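Local coordinates for protein 3-hydroxyacyl-CoA dehydrogenase (Archaeoglobus fulgidus, PDB 1ZEJ) that probably oxidises L-gulonate or 3-hydroxyacyl-CoA substrates with NAD+ as a homodimeric dehydrogenase of the 3-hydroxyacyl-CoA dehydrogenase family, at residues Phe16-Gly21 with Val38-Ser43; Ile142-Phe147 with Val167-Gly172; Thr213-Leu218 with Val280-Lys285. One frame throughout, in Å; residues are numbered along the deposited sequence.

Contact 1. Residues Phe16-Gly21 with Val38-Ser43; sequences FVIGAG and VLQDVS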
ATOM      1  N   PHE A  16      26.065   1.740 -21.377  1.00 26.53           N
ATOM      2  CA  PHE A  16      25.548   0.993 -22.533  1.00 25.43           C
ATOM      3  C   PHE A  16      24.221   0.418 -22.164  1.00 26.71           C
ATOM      4  O   PHE A  16      24.134  -0.310 -21.169  1.00 27.94           O
ATOM      5  CB  PHE A  16      26.489  -0.157 -22.919  1.00 26.21           C
ATOM      6  CG  PHE A  16      26.355  -0.617 -24.364  1.00 25.40           C
ATOM      7  CD1 PHE A  16      25.494  -1.649 -24.709  1.00 27.17           C
ATOM      8  CD2 PHE A  16      27.174  -0.075 -25.349  1.00 26.96           C
ATOM      9  CE1 PHE A  16      25.379  -2.073 -26.021  1.00 27.60           C
ATOM     10  CE2 PHE A  16      27.078  -0.495 -26.673  1.00 26.78           C
ATOM     11  CZ  PHE A  16      26.153  -1.475 -27.016  1.00 26.90           C
ATOM     12  N   VAL A  17      23.194   0.704 -22.958  1.00 25.37           N
ATOM     13  CA  VAL A  17      21.848   0.171 -22.736  1.00 25.74           C
ATOM     14  C   VAL A  17      21.427  -0.723 -23.893  1.00 26.17           C
ATOM     15  O   VAL A  17      21.408  -0.295 -25.057  1.00 24.01           O
ATOM     16  CB  VAL A  17      20.793   1.314 -22.540  1.00 25.62           C
ATOM     17  CG1 VAL A  17      19.383   0.732 -22.191  1.00 26.80           C
ATOM     18  CG2 VAL A  17      21.235   2.290 -21.457  1.00 27.21           C
ATOM     19  N   ILE A  18      21.140  -1.974 -23.576  1.00 27.18           N
ATOM     20  CA  ILE A  18      20.766  -2.973 -24.566  1.00 29.07           C
ATOM     21  C   ILE A  18      19.256  -3.166 -24.609  1.00 29.75           C
ATOM     22  O   ILE A  18      18.652  -3.660 -23.635  1.00 29.21           O
ATOM     23  CB  ILE A  18      21.436  -4.352 -24.265  1.00 28.78           C
ATOM     24  CG1 ILE A  18      22.933  -4.177 -24.097  1.00 30.44           C
ATOM     25  CG2 ILE A  18      21.108  -5.378 -25.372  1.00 29.59           C
ATOM     26  CD1 ILE A  18      23.625  -5.327 -23.459  1.00 32.55           C
ATOM     27  N   GLY A  19      18.645  -2.763 -25.734  1.00 29.75           N
ATOM     28  CA  GLY A  19      17.223  -2.963 -25.937  1.00 30.11           C
ATOM     29  C   GLY A  19      16.562  -1.606 -26.019  1.00 30.44           C
ATOM     30  O   GLY A  19      16.647  -0.828 -25.077  1.00 32.29           O
ATOM     31  N   ALA A  20      15.952  -1.298 -27.155  1.00 30.23           N
ATOM     32  CA  ALA A  20      15.390   0.021 -27.393  1.00 30.62           C
ATOM     33  C   ALA A  20      13.848  -0.025 -27.295  1.00 30.91           C
ATOM     34  O   ALA A  20      13.161   0.805 -27.851  1.00 30.49           O
ATOM     35  CB  ALA A  20      15.843   0.532 -28.773  1.00 30.79           C
ATOM     36  N   GLY A  21      13.310  -1.006 -26.583  1.00 31.18           N
ATOM     37  CA  GLY A  21      11.871  -1.020 -26.260  1.00 31.83           C
ATOM     38  C   GLY A  21      11.593   0.010 -25.183  1.00 31.79           C
ATOM     39  O   GLY A  21      12.446   0.811 -24.856  1.00 28.59           O
ATOM     40  N   VAL A  38      24.999   4.936 -24.792  1.00 24.75           N
ATOM     41  CA  VAL A  38      24.872   4.191 -26.058  1.00 24.94           C
ATOM     42  C   VAL A  38      23.647   3.243 -25.966  1.00 24.26           C
ATOM     43  O   VAL A  38      23.577   2.360 -25.099  1.00 25.69           O
ATOM     44  CB  VAL A  38      26.154   3.422 -26.373  1.00 24.83           C
ATOM     45  CG1 VAL A  38      25.996   2.732 -27.722  1.00 27.51           C
ATOM     46  CG2 VAL A  38      27.341   4.357 -26.425  1.00 26.54           C
ATOM     47  N   LEU A  39      22.681   3.447 -26.833  1.00 24.15           N
ATOM     48  CA  LEU A  39      21.461   2.647 -26.851  1.00 24.33           C
ATOM     49  C   LEU A  39      21.517   1.734 -28.047  1.00 25.15           C
ATOM     50  O   LEU A  39      21.552   2.210 -29.204  1.00 24.54           O
ATOM     51  CB  LEU A  39      20.253   3.554 -26.946  1.00 23.84           C
ATOM     52  CG  LEU A  39      18.864   2.855 -26.970  1.00 25.77           C
ATOM     53  CD1 LEU A  39      18.641   2.062 -25.711  1.00 27.59           C
ATOM     54  CD2 LEU A  39      17.754   3.877 -27.145  1.00 26.10           C
ATOM     55  N   GLN A  40      21.519   0.434 -27.778  1.00 24.61           N
ATOM     56  CA  GLN A  40      21.720  -0.596 -28.816  1.00 25.18           C
ATOM     57  C   GLN A  40      20.438  -1.452 -29.004  1.00 26.09           C
ATOM     58  O   GLN A  40      19.732  -1.747 -28.066  1.00 26.47           O
ATOM     59  CB  GLN A  40      22.905  -1.483 -28.470  1.00 25.14           C
ATOM     60  CG  GLN A  40      23.263  -2.515 -29.538  1.00 24.71           C
ATOM     61  CD  GLN A  40      22.595  -3.853 -29.342  1.00 31.21           C
ATOM     62  OE1 GLN A  40      22.232  -4.205 -28.223  1.00 33.73           O
ATOM     63  NE2 GLN A  40      22.468  -4.634 -30.425  1.00 28.84           N
ATOM     64  N   ASP A  41      20.160  -1.820 -30.233  1.00 27.45           N
ATOM     65  CA  ASP A  41      19.119  -2.773 -30.523  1.00 29.21           C
ATOM     66  C   ASP A  41      19.459  -3.353 -31.888  1.00 30.33           C
ATOM     67  O   ASP A  41      19.934  -2.631 -32.734  1.00 28.87           O
ATOM     68  CB  ASP A  41      17.756  -2.048 -30.599  1.00 28.84           C
ATOM     69  CG  ASP A  41      16.572  -3.035 -30.451  1.00 32.45           C
ATOM     70  OD1 ASP A  41      16.388  -3.813 -31.390  1.00 34.50           O
ATOM     71  OD2 ASP A  41      15.892  -3.066 -29.394  1.00 32.02           O
ATOM     72  N   VAL A  42      19.178  -4.635 -32.095  1.00 32.83           N
ATOM     73  CA  VAL A  42      19.379  -5.264 -33.392  1.00 35.09           C
ATOM     74  C   VAL A  42      18.442  -4.684 -34.466  1.00 35.54           C
ATOM     75  O   VAL A  42      18.736  -4.782 -35.657  1.00 35.87           O
ATOM     76  CB  VAL A  42      19.264  -6.819 -33.345  1.00 35.65           C
ATOM     77  CG1 VAL A  42      20.404  -7.407 -32.535  1.00 37.36           C
ATOM     78  CG2 VAL A  42      17.911  -7.266 -32.829  1.00 37.70           C
ATOM     79  N   SER A  43      17.345  -4.047 -34.034  1.00 35.28           N
ATOM     80  CA  SER A  43      16.398  -3.411 -34.931  1.00 35.39           C
ATOM     81  C   SER A  43      16.572  -1.894 -35.116  1.00 35.27           C
ATOM     82  O   SER A  43      16.309  -1.129 -34.189  1.00 35.02           O
ATOM     83  CB  SER A  43      14.974  -3.661 -34.410  1.00 35.97           C
ATOM     84  OG  SER A  43      14.047  -2.981 -35.239  1.00 35.01           O
TER
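Val-38 starts the pairing with its carbonyl: O receives the Val-17 N-H at 2.7 Å in an almost straight bond, and the same oxygen lies over one face of the Phe-16 ring. On that side of the sheet Val-38 CG1 touches Phe-16 CE2 at 3.6 Å. Leu-39 points to the other side, where its CD1 meets Val-17 CG1 and packs against Gly-19 O. Gln-40 N then donates to Val-17 O and its O accepts from Gly-19 N, the alternating pattern of parallel strands. Its CB lies 3.5 Å from Phe-16 CE1; a bend at chi2 (-92°) brings OE1 beside Ile-18 CG2, while NE2 is held by Thr-66 O. Where the strands end, a chi1 of -162° sets Asp-41 CG anti to the backbone N and swings OD2 to the glycine-rich turn, where it takes the Ala-20 N-H at 2.9 Å through its anti lone pair. OD1 accepts from Ser-43 N, an Asx turn, so a backbone N-H at each oxygen holds the carboxylate in place. An acid after the second strand, facing a glycine-rich loop, is the Rossmann signature, consistent with the predicted NAD+ roles of Gly-19 to Gly-21 and Asp-41. Helix 22-32 makes the beta-alpha-beta crossover between these strands; strand 76-79 flanks Phe-16 and Ile-18, strand 62-65 lies beyond Leu-39, and helix 44-53 packs on Ala-20 and Asp-41.

Contact 2. Residues Ile142-Phe147 with Val167-Gly172; sequences IVISRF and VVVCKG. With PE8 (3,6,9,12,15,18,21-heptaoxatricosane-1,23-diol), chain C.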
ATOM      1  N   ILE A 142      17.987  -2.696  -6.572  1.00 25.11           N
ATOM      2  CA  ILE A 142      19.076  -3.564  -7.009  1.00 27.35           C
ATOM      3  C   ILE A 142      18.795  -4.919  -6.440  1.00 28.62           C
ATOM      4  O   ILE A 142      18.600  -5.027  -5.223  1.00 29.93           O
ATOM      5  CB  ILE A 142      20.410  -3.052  -6.487  1.00 27.33           C
ATOM      6  CG1 ILE A 142      20.722  -1.691  -7.147  1.00 27.48           C
ATOM      7  CG2 ILE A 142      21.516  -4.108  -6.675  1.00 29.99           C
ATOM      8  CD1 ILE A 142      21.918  -0.998  -6.616  1.00 29.20           C
ATOM      9  N   VAL A 143      18.793  -5.943  -7.294  1.00 27.93           N
ATOM     10  CA  VAL A 143      18.466  -7.283  -6.858  1.00 27.55           C
ATOM     11  C   VAL A 143      19.712  -8.127  -7.095  1.00 27.72           C
ATOM     12  O   VAL A 143      20.105  -8.345  -8.230  1.00 26.37           O
ATOM     13  CB  VAL A 143      17.265  -7.830  -7.607  1.00 27.41           C
ATOM     14  CG1 VAL A 143      16.860  -9.200  -7.048  1.00 26.48           C
ATOM     15  CG2 VAL A 143      16.083  -6.871  -7.508  1.00 24.92           C
ATOM     16  N   ILE A 144      20.333  -8.563  -6.014  1.00 28.00           N
ATOM     17  CA  ILE A 144      21.580  -9.278  -6.112  1.00 29.04           C
ATOM     18  C   ILE A 144      21.412 -10.805  -6.133  1.00 27.73           C
ATOM     19  O   ILE A 144      20.487 -11.375  -5.555  1.00 27.60           O
ATOM     20  CB  ILE A 144      22.595  -8.803  -5.061  1.00 29.05           C
ATOM     21  CG1 ILE A 144      22.241  -9.242  -3.648  1.00 30.17           C
ATOM     22  CG2 ILE A 144      22.728  -7.265  -5.126  1.00 32.40           C
ATOM     23  CD1 ILE A 144      23.408  -9.177  -2.733  1.00 31.21           C
ATOM     24  N   SER A 145      22.329 -11.460  -6.817  1.00 27.54           N
ATOM     25  CA  SER A 145      22.376 -12.908  -6.796  1.00 26.72           C
ATOM     26  C   SER A 145      23.296 -13.335  -5.661  1.00 27.61           C
ATOM     27  O   SER A 145      23.959 -12.485  -5.050  1.00 26.92           O
ATOM     28  CB  SER A 145      22.867 -13.425  -8.120  1.00 26.88           C
ATOM     29  OG  SER A 145      24.285 -13.387  -8.223  1.00 26.28           O
ATOM     30  N   ARG A 146      23.370 -14.648  -5.421  1.00 26.88           N
ATOM     31  CA  ARG A 146      24.382 -15.207  -4.469  1.00 27.81           C
ATOM     32  C   ARG A 146      25.818 -15.004  -4.915  1.00 26.72           C
ATOM     33  O   ARG A 146      26.716 -15.115  -4.122  1.00 27.62           O
ATOM     34  CB  ARG A 146      24.126 -16.687  -4.197  1.00 27.96           C
ATOM     35  CG  ARG A 146      24.199 -17.620  -5.379  1.00 27.06           C
ATOM     36  CD  ARG A 146      23.585 -18.962  -4.984  1.00 29.61           C
ATOM     37  NE  ARG A 146      24.000 -20.024  -5.886  1.00 31.97           N
ATOM     38  CZ  ARG A 146      23.385 -20.320  -7.026  1.00 33.31           C
ATOM     39  NH1 ARG A 146      22.340 -19.607  -7.448  1.00 33.30           N
ATOM     40  NH2 ARG A 146      23.841 -21.313  -7.769  1.00 33.78           N
ATOM     41  N   PHE A 147      26.026 -14.630  -6.165  1.00 26.31           N
ATOM     42  CA  PHE A 147      27.360 -14.408  -6.710  1.00 26.98           C
ATOM     43  C   PHE A 147      27.848 -12.984  -6.652  1.00 26.58           C
ATOM     44  O   PHE A 147      29.032 -12.738  -6.714  1.00 27.64           O
ATOM     45  CB  PHE A 147      27.426 -14.827  -8.172  1.00 27.27           C
ATOM     46  CG  PHE A 147      27.006 -16.253  -8.447  1.00 26.03           C
ATOM     47  CD1 PHE A 147      27.927 -17.273  -8.460  1.00 28.43           C
ATOM     48  CD2 PHE A 147      25.677 -16.556  -8.786  1.00 28.65           C
ATOM     49  CE1 PHE A 147      27.534 -18.599  -8.735  1.00 29.37           C
ATOM     50  CE2 PHE A 147      25.290 -17.882  -9.087  1.00 27.58           C
ATOM     51  CZ  PHE A 147      26.220 -18.890  -9.062  1.00 27.59           C
ATOM     52  N   VAL A 167      17.293   4.232  -3.867  1.00 27.39           N
ATOM     53  CA  VAL A 167      17.763   2.877  -4.150  1.00 27.29           C
ATOM     54  C   VAL A 167      17.514   1.960  -2.960  1.00 28.16           C
ATOM     55  O   VAL A 167      17.823   2.312  -1.825  1.00 28.48           O
ATOM     56  CB  VAL A 167      19.280   2.832  -4.491  1.00 27.81           C
ATOM     57  CG1 VAL A 167      19.747   1.376  -4.659  1.00 29.79           C
ATOM     58  CG2 VAL A 167      19.569   3.608  -5.701  1.00 30.11           C
ATOM     59  N   VAL A 168      16.958   0.781  -3.234  1.00 27.20           N
ATOM     60  CA  VAL A 168      16.842  -0.279  -2.254  1.00 27.45           C
ATOM     61  C   VAL A 168      17.539  -1.530  -2.818  1.00 27.45           C
ATOM     62  O   VAL A 168      17.274  -1.926  -3.958  1.00 25.37           O
ATOM     63  CB  VAL A 168      15.352  -0.619  -1.929  1.00 27.13           C
ATOM     64  CG1 VAL A 168      15.258  -1.788  -0.978  1.00 28.52           C
ATOM     65  CG2 VAL A 168      14.646   0.567  -1.299  1.00 28.52           C
ATOM     66  N   VAL A 169      18.436  -2.118  -2.012  1.00 26.82           N
ATOM     67  CA  VAL A 169      19.170  -3.325  -2.401  1.00 27.77           C
ATOM     68  C   VAL A 169      18.485  -4.527  -1.792  1.00 28.61           C
ATOM     69  O   VAL A 169      18.231  -4.508  -0.592  1.00 28.59           O
ATOM     70  CB  VAL A 169      20.639  -3.263  -1.913  1.00 28.55           C
ATOM     71  CG1 VAL A 169      21.386  -4.501  -2.398  1.00 30.95           C
ATOM     72  CG2 VAL A 169      21.345  -2.014  -2.415  1.00 29.43           C
ATOM     73  N   CYS A 170      18.202  -5.541  -2.613  1.00 28.51           N
ATOM     74  CA  CYS A 170      17.361  -6.692  -2.269  1.00 31.27           C
ATOM     75  C   CYS A 170      18.209  -7.911  -2.577  1.00 30.45           C
ATOM     76  O   CYS A 170      18.952  -7.857  -3.526  1.00 31.36           O
ATOM     77  CB  CYS A 170      16.124  -6.835  -3.235  1.00 29.56           C
ATOM     78  SG  CYS A 170      15.213  -5.524  -3.536  1.00 36.81           S
ATOM     79  N   LYS A 171      18.040  -8.991  -1.824  1.00 30.37           N
ATOM     80  CA  LYS A 171      18.684 -10.270  -2.120  1.00 30.19           C
ATOM     81  C   LYS A 171      17.723 -11.188  -2.852  1.00 27.59           C
ATOM     82  O   LYS A 171      16.635 -11.491  -2.362  1.00 28.31           O
ATOM     83  CB  LYS A 171      19.219 -10.950  -0.846  1.00 32.00           C
ATOM     84  CG  LYS A 171      20.467 -10.301  -0.254  1.00 33.70           C
ATOM     85  CD  LYS A 171      21.281 -11.314   0.612  1.00 35.83           C
ATOM     86  CE  LYS A 171      22.447 -10.624   1.386  1.00 38.54           C
ATOM     87  NZ  LYS A 171      21.966  -9.616   2.376  1.00 35.81           N
ATOM     88  N   GLY A 172      18.125 -11.618  -4.037  1.00 26.43           N
ATOM     89  CA  GLY A 172      17.446 -12.648  -4.799  1.00 27.13           C
ATOM     90  C   GLY A 172      16.134 -12.276  -5.451  1.00 26.80           C
ATOM     91  O   GLY A 172      15.909 -12.653  -6.614  1.00 27.92           O
TER
HETATM   92  O1  PE8 C 283      20.349 -10.943   3.719  0.50 42.02           O
HETATM   93  C2  PE8 C 283      18.970 -10.922   3.291  0.50 43.93           C
HETATM   94  C3  PE8 C 283      18.385  -9.557   3.604  0.50 42.77           C
HETATM   95  O4  PE8 C 283      19.038  -8.608   2.754  0.50 44.66           O
HETATM   96  C5  PE8 C 283      19.051  -7.272   3.264  0.50 44.45           C
HETATM   97  C6  PE8 C 283      20.268  -6.499   2.757  0.50 45.27           C
HETATM   98  O7  PE8 C 283      20.720  -7.002   1.494  0.50 43.06           O
HETATM   99  C8  PE8 C 283      21.554  -6.043   0.859  0.50 43.52           C
HETATM  100  C9  PE8 C 283      22.503  -6.753  -0.100  0.50 43.76           C
HETATM  101  O10 PE8 C 283      23.480  -7.516   0.618  0.50 42.03           O
HETATM  102  C11 PE8 C 283      24.500  -6.725   1.221  0.50 42.76           C
HETATM  103  C12 PE8 C 283      25.702  -7.613   1.527  0.50 42.82           C
HETATM  104  O13 PE8 C 283      26.451  -7.803   0.321  0.50 43.24           O
HETATM  105  C14 PE8 C 283      26.116  -9.010  -0.367  0.50 40.68           C
HETATM  106  C15 PE8 C 283      27.223  -9.329  -1.367  0.50 41.63           C
HETATM  107  O16 PE8 C 283      27.955 -10.462  -0.899  0.50 40.34           O
HETATM  108  C17 PE8 C 283      29.275 -10.229  -0.403  0.50 42.35           C
HETATM  109  C18 PE8 C 283      30.242 -11.251  -1.009  0.50 42.48           C
HETATM  110  O19 PE8 C 283      29.737 -12.584  -0.905  0.50 42.22           O
HETATM  111  C20 PE8 C 283      29.907 -13.307  -2.135  0.50 45.14           C
HETATM  112  C21 PE8 C 283      30.014 -14.818  -1.915  0.50 44.47           C
HETATM  113  O22 PE8 C 283      28.972 -15.302  -1.060  0.50 45.02           O
HETATM  114  C23 PE8 C 283      28.424 -16.568  -1.456  0.50 43.51           C
HETATM  115  C24 PE8 C 283      27.056 -16.717  -0.807  0.50 44.74           C
HETATM  116  O25 PE8 C 283      26.101 -15.841  -1.446  0.50 43.77           O
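Ile-142 and Ile-144 are stitched to the neighbouring parallel strand by four backbone bonds: Ile-142 N to Val-168 O, Cys-170 N to Ile-142 O at 2.7 Å, Ile-144 N to Cys-170 O, and Gly-172 N to Ile-144 O at 2.8 Å. On the face carrying the isoleucines, Ile-142 CD1 reaches Val-167 CG1 at 3.8 Å, and Ile-144 CG2 meets Val-169 CG1. Ile-144 has CG1 between its backbone N and carbonyl carbon (chi1 72°), which lays that branch alongside Lys-171 CG, with CD1 against C14 of the bound polyether. On the other face Val-143 CG1 abuts the backbone of Gly-172, 3.5 Å from its C atom. An alanine in place of Ile-144 would probably open a gap between Val-169 and Lys-171 and leave C14 of the polyether without the methyl it rests on. The polyether, probably from the crystallisation liquor, curls round the ammonium of Lys-171 much as a crown ether would: NZ bonds to O4, O7 and O10, with O7 at 3.0 Å; O1 lies so close that its placing is doubtful. The chain's other end, O25, bonds to Arg-146 O at 2.8 Å. Farther out, Ser-145 OG accepts from Phe-147 N in an ST turn, and Arg-146 forms a salt bridge with Glu-117. Helix 150-162 makes the beta-alpha-beta crossover and covers Ile-144 and Val-167; helix 112-116 lies over Val-143 and helix 175-193 over Cys-170, strand 125-130 continues the sheet beyond Val-143, and Arg-202 of the second subunit bonds to Val-167 O.

Contact 3. Residues Thr213-Leu218 with Val280-Lys285; sequences TLFGPL and VERLKK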
ATOM      1  N   THR A 213       2.210   5.649   1.982  1.00 26.95           N
ATOM      2  CA  THR A 213       2.984   6.667   1.273  1.00 26.47           C
ATOM      3  C   THR A 213       3.776   7.551   2.227  1.00 27.63           C
ATOM      4  O   THR A 213       4.963   7.767   2.037  1.00 27.32           O
ATOM      5  CB  THR A 213       2.081   7.530   0.373  1.00 26.75           C
ATOM      6  OG1 THR A 213       1.566   6.714  -0.680  1.00 27.47           O
ATOM      7  CG2 THR A 213       2.820   8.707  -0.214  1.00 28.34           C
ATOM      8  N   LEU A 214       3.127   8.016   3.286  1.00 28.12           N
ATOM      9  CA  LEU A 214       3.722   9.006   4.176  1.00 28.00           C
ATOM     10  C   LEU A 214       4.567   8.354   5.247  1.00 28.70           C
ATOM     11  O   LEU A 214       5.607   8.899   5.639  1.00 29.00           O
ATOM     12  CB  LEU A 214       2.602   9.828   4.822  1.00 27.59           C
ATOM     13  CG  LEU A 214       1.856  10.771   3.887  1.00 27.72           C
ATOM     14  CD1 LEU A 214       0.827  11.458   4.741  1.00 31.08           C
ATOM     15  CD2 LEU A 214       2.735  11.812   3.252  1.00 29.45           C
ATOM     16  N   PHE A 215       4.133   7.182   5.716  1.00 29.02           N
ATOM     17  CA  PHE A 215       4.819   6.542   6.872  1.00 29.03           C
ATOM     18  C   PHE A 215       5.416   5.178   6.620  1.00 28.98           C
ATOM     19  O   PHE A 215       6.267   4.743   7.382  1.00 29.45           O
ATOM     20  CB  PHE A 215       3.868   6.490   8.089  1.00 28.72           C
ATOM     21  CG  PHE A 215       3.185   7.784   8.367  1.00 27.10           C
ATOM     22  CD1 PHE A 215       3.879   8.839   8.961  1.00 32.79           C
ATOM     23  CD2 PHE A 215       1.860   7.977   7.995  1.00 31.22           C
ATOM     24  CE1 PHE A 215       3.259  10.055   9.175  1.00 31.96           C
ATOM     25  CE2 PHE A 215       1.224   9.196   8.217  1.00 30.50           C
ATOM     26  CZ  PHE A 215       1.931  10.227   8.805  1.00 30.39           C
ATOM     27  N   GLY A 216       5.001   4.513   5.544  1.00 29.06           N
ATOM     28  CA  GLY A 216       5.309   3.117   5.313  1.00 29.31           C
ATOM     29  C   GLY A 216       4.476   2.246   6.270  1.00 29.02           C
ATOM     30  O   GLY A 216       3.945   2.730   7.273  1.00 29.13           O
ATOM     31  N   PRO A 217       4.369   0.961   5.972  1.00 28.50           N
ATOM     32  CA  PRO A 217       3.634   0.063   6.874  1.00 29.03           C
ATOM     33  C   PRO A 217       4.281  -0.108   8.271  1.00 28.24           C
ATOM     34  O   PRO A 217       3.583  -0.318   9.258  1.00 28.18           O
ATOM     35  CB  PRO A 217       3.621  -1.260   6.093  1.00 29.48           C
ATOM     36  CG  PRO A 217       4.851  -1.219   5.193  1.00 30.12           C
ATOM     37  CD  PRO A 217       4.934   0.251   4.806  1.00 29.93           C
ATOM     38  N   LEU A 218       5.590  -0.039   8.361  1.00 28.54           N
ATOM     39  CA  LEU A 218       6.263  -0.202   9.663  1.00 29.29           C
ATOM     40  C   LEU A 218       6.203   1.082  10.491  1.00 28.99           C
ATOM     41  O   LEU A 218       5.828   1.057  11.662  1.00 29.18           O
ATOM     42  CB  LEU A 218       7.705  -0.693   9.477  1.00 30.48           C
ATOM     43  CG  LEU A 218       7.857  -2.107   8.850  1.00 30.33           C
ATOM     44  CD1 LEU A 218       9.329  -2.519   8.847  1.00 30.67           C
ATOM     45  CD2 LEU A 218       7.053  -3.166   9.527  1.00 29.55           C
ATOM     46  N   VAL A 280      -0.854  14.094  11.616  1.00 28.32           N
ATOM     47  CA  VAL A 280      -2.146  14.653  11.188  1.00 29.93           C
ATOM     48  C   VAL A 280      -1.972  15.810  10.173  1.00 29.66           C
ATOM     49  O   VAL A 280      -2.686  15.855   9.169  1.00 28.02           O
ATOM     50  CB  VAL A 280      -2.998  15.095  12.405  1.00 31.08           C
ATOM     51  CG1 VAL A 280      -4.343  15.719  11.977  1.00 33.15           C
ATOM     52  CG2 VAL A 280      -3.273  13.910  13.321  1.00 30.77           C
ATOM     53  N   GLU A 281      -1.013  16.709  10.431  1.00 30.11           N
ATOM     54  CA  GLU A 281      -0.701  17.812   9.505  1.00 31.20           C
ATOM     55  C   GLU A 281      -0.339  17.275   8.118  1.00 29.93           C
ATOM     56  O   GLU A 281      -0.852  17.743   7.089  1.00 29.58           O
ATOM     57  CB  GLU A 281       0.462  18.695  10.036  1.00 30.88           C
ATOM     58  CG  GLU A 281       0.095  19.512  11.251  1.00 34.03           C
ATOM     59  CD  GLU A 281       1.265  20.344  11.834  1.00 34.60           C
ATOM     60  OE1 GLU A 281       2.440  20.160  11.411  1.00 39.86           O
ATOM     61  OE2 GLU A 281       0.991  21.200  12.717  1.00 37.74           O
ATOM     62  N   ARG A 282       0.521  16.275   8.077  1.00 30.03           N
ATOM     63  CA  ARG A 282       0.929  15.703   6.777  1.00 30.60           C
ATOM     64  C   ARG A 282      -0.218  15.007   6.061  1.00 29.67           C
ATOM     65  O   ARG A 282      -0.367  15.131   4.849  1.00 28.24           O
ATOM     66  CB  ARG A 282       2.094  14.737   6.962  1.00 31.62           C
ATOM     67  CG  ARG A 282       3.365  15.402   7.432  1.00 34.32           C
ATOM     68  CD  ARG A 282       4.415  14.346   7.603  1.00 40.20           C
ATOM     69  NE  ARG A 282       4.902  13.853   6.303  1.00 42.96           N
ATOM     70  CZ  ARG A 282       5.461  12.656   6.107  1.00 45.18           C
ATOM     71  NH1 ARG A 282       5.609  11.803   7.125  1.00 47.31           N
ATOM     72  NH2 ARG A 282       5.874  12.293   4.895  1.00 43.19           N
ATOM     73  N   LEU A 283      -1.050  14.270   6.811  1.00 28.86           N
ATOM     74  CA  LEU A 283      -2.204  13.616   6.203  1.00 27.73           C
ATOM     75  C   LEU A 283      -3.209  14.675   5.691  1.00 27.66           C
ATOM     76  O   LEU A 283      -3.764  14.538   4.609  1.00 26.58           O
ATOM     77  CB  LEU A 283      -2.901  12.682   7.224  1.00 29.00           C
ATOM     78  CG  LEU A 283      -2.160  11.378   7.568  1.00 26.69           C
ATOM     79  CD1 LEU A 283      -2.609  10.779   8.891  1.00 29.24           C
ATOM     80  CD2 LEU A 283      -2.412  10.399   6.472  1.00 28.44           C
ATOM     81  N   LYS A 284      -3.453  15.733   6.464  1.00 27.79           N
ATOM     82  CA  LYS A 284      -4.402  16.754   6.017  1.00 28.16           C
ATOM     83  C   LYS A 284      -3.920  17.391   4.696  1.00 27.87           C
ATOM     84  O   LYS A 284      -4.728  17.708   3.825  1.00 27.31           O
ATOM     85  CB  LYS A 284      -4.599  17.819   7.076  1.00 29.01           C
ATOM     86  CG  LYS A 284      -5.387  17.350   8.302  1.00 29.26           C
ATOM     87  CD  LYS A 284      -5.338  18.411   9.426  1.00 30.63           C
ATOM     88  CE  LYS A 284      -6.370  19.474   9.206  1.00 35.03           C
ATOM     89  NZ  LYS A 284      -6.460  20.509  10.309  1.00 36.44           N
ATOM     90  N   LYS A 285      -2.613  17.606   4.595  1.00 27.37           N
ATOM     91  CA  LYS A 285      -2.028  18.232   3.418  1.00 28.75           C
ATOM     92  C   LYS A 285      -2.182  17.340   2.208  1.00 27.38           C
ATOM     93  O   LYS A 285      -2.571  17.799   1.130  1.00 24.95           O
ATOM     94  CB  LYS A 285      -0.556  18.539   3.667  1.00 28.65           C
ATOM     95  CG  LYS A 285      -0.334  19.647   4.690  1.00 33.14           C
ATOM     96  CD  LYS A 285       1.130  19.597   5.264  1.00 34.65           C
ATOM     97  CE  LYS A 285       2.213  19.676   4.194  1.00 38.87           C
ATOM     98  NZ  LYS A 285       3.607  19.163   4.609  1.00 40.59           N
TER
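Arg-282 leaves its helix with CG beside the backbone N (chi1 -66°) and bends at chi3 (73°), which turns the guanidinium back over Leu-214. NH1 donates to Leu-214 O at 3.3 Å, a long, bent bond; the donor stands above the carbonyl plane, so the grip is loose. Leu-214, with CG likewise beside its backbone N, slides past the arginine in the opposite direction: CD2 lies over one guanidinium face, 3.6 Å from NH2, and CD1 reaches Leu-283 CD2 at 3.8 Å. Phe-215 brings CE1 to 3.6 Å from Arg-282 NH1, its ring steeply inclined to the guanidinium, and presents its edge to Leu-283 CG, 4.1 Å from CE2. This is helix packing away from the annotated sites, in which leucines and a phenylalanine meet each other and the flat end of an arginine. The axes of the two short segments come no closer than 11.1 Å, at 126° between their directions. The contact joins the kinked helix 197-224 to helix 275-290, whose Leu-286 and Arg-279 extend it. At the kink Leu-218 N, lacking a bond to the turn before, bonds to Asp-201 OD1 of the second subunit; Thr-213 packs on Gly-209 of that subunit, placing this helix at the dimer interface.

Contacts 1 and 2 each pair the two strands of a beta-alpha-beta unit in the same sheet, one near each end of it, with centres 24 Å apart and nearest atoms about 14 Å apart. Contact 1 forms part of the predicted NAD+ site; in contact 2 the side chain of Val-143 is about 5 Å from that of His-129, predicted to be important for catalysis. The polyether of contact 2 lies on the isoleucine face, not on the Val-143 face. Contact 3 belongs to the helical part: its centre is 28 Å from that of contact 2, while contacts 1 and 3, with centres 40 Å apart, lie on opposite sides of the chain's centre. Contacts 2 and 3 both touch the second subunit, whereas contact 1 does not.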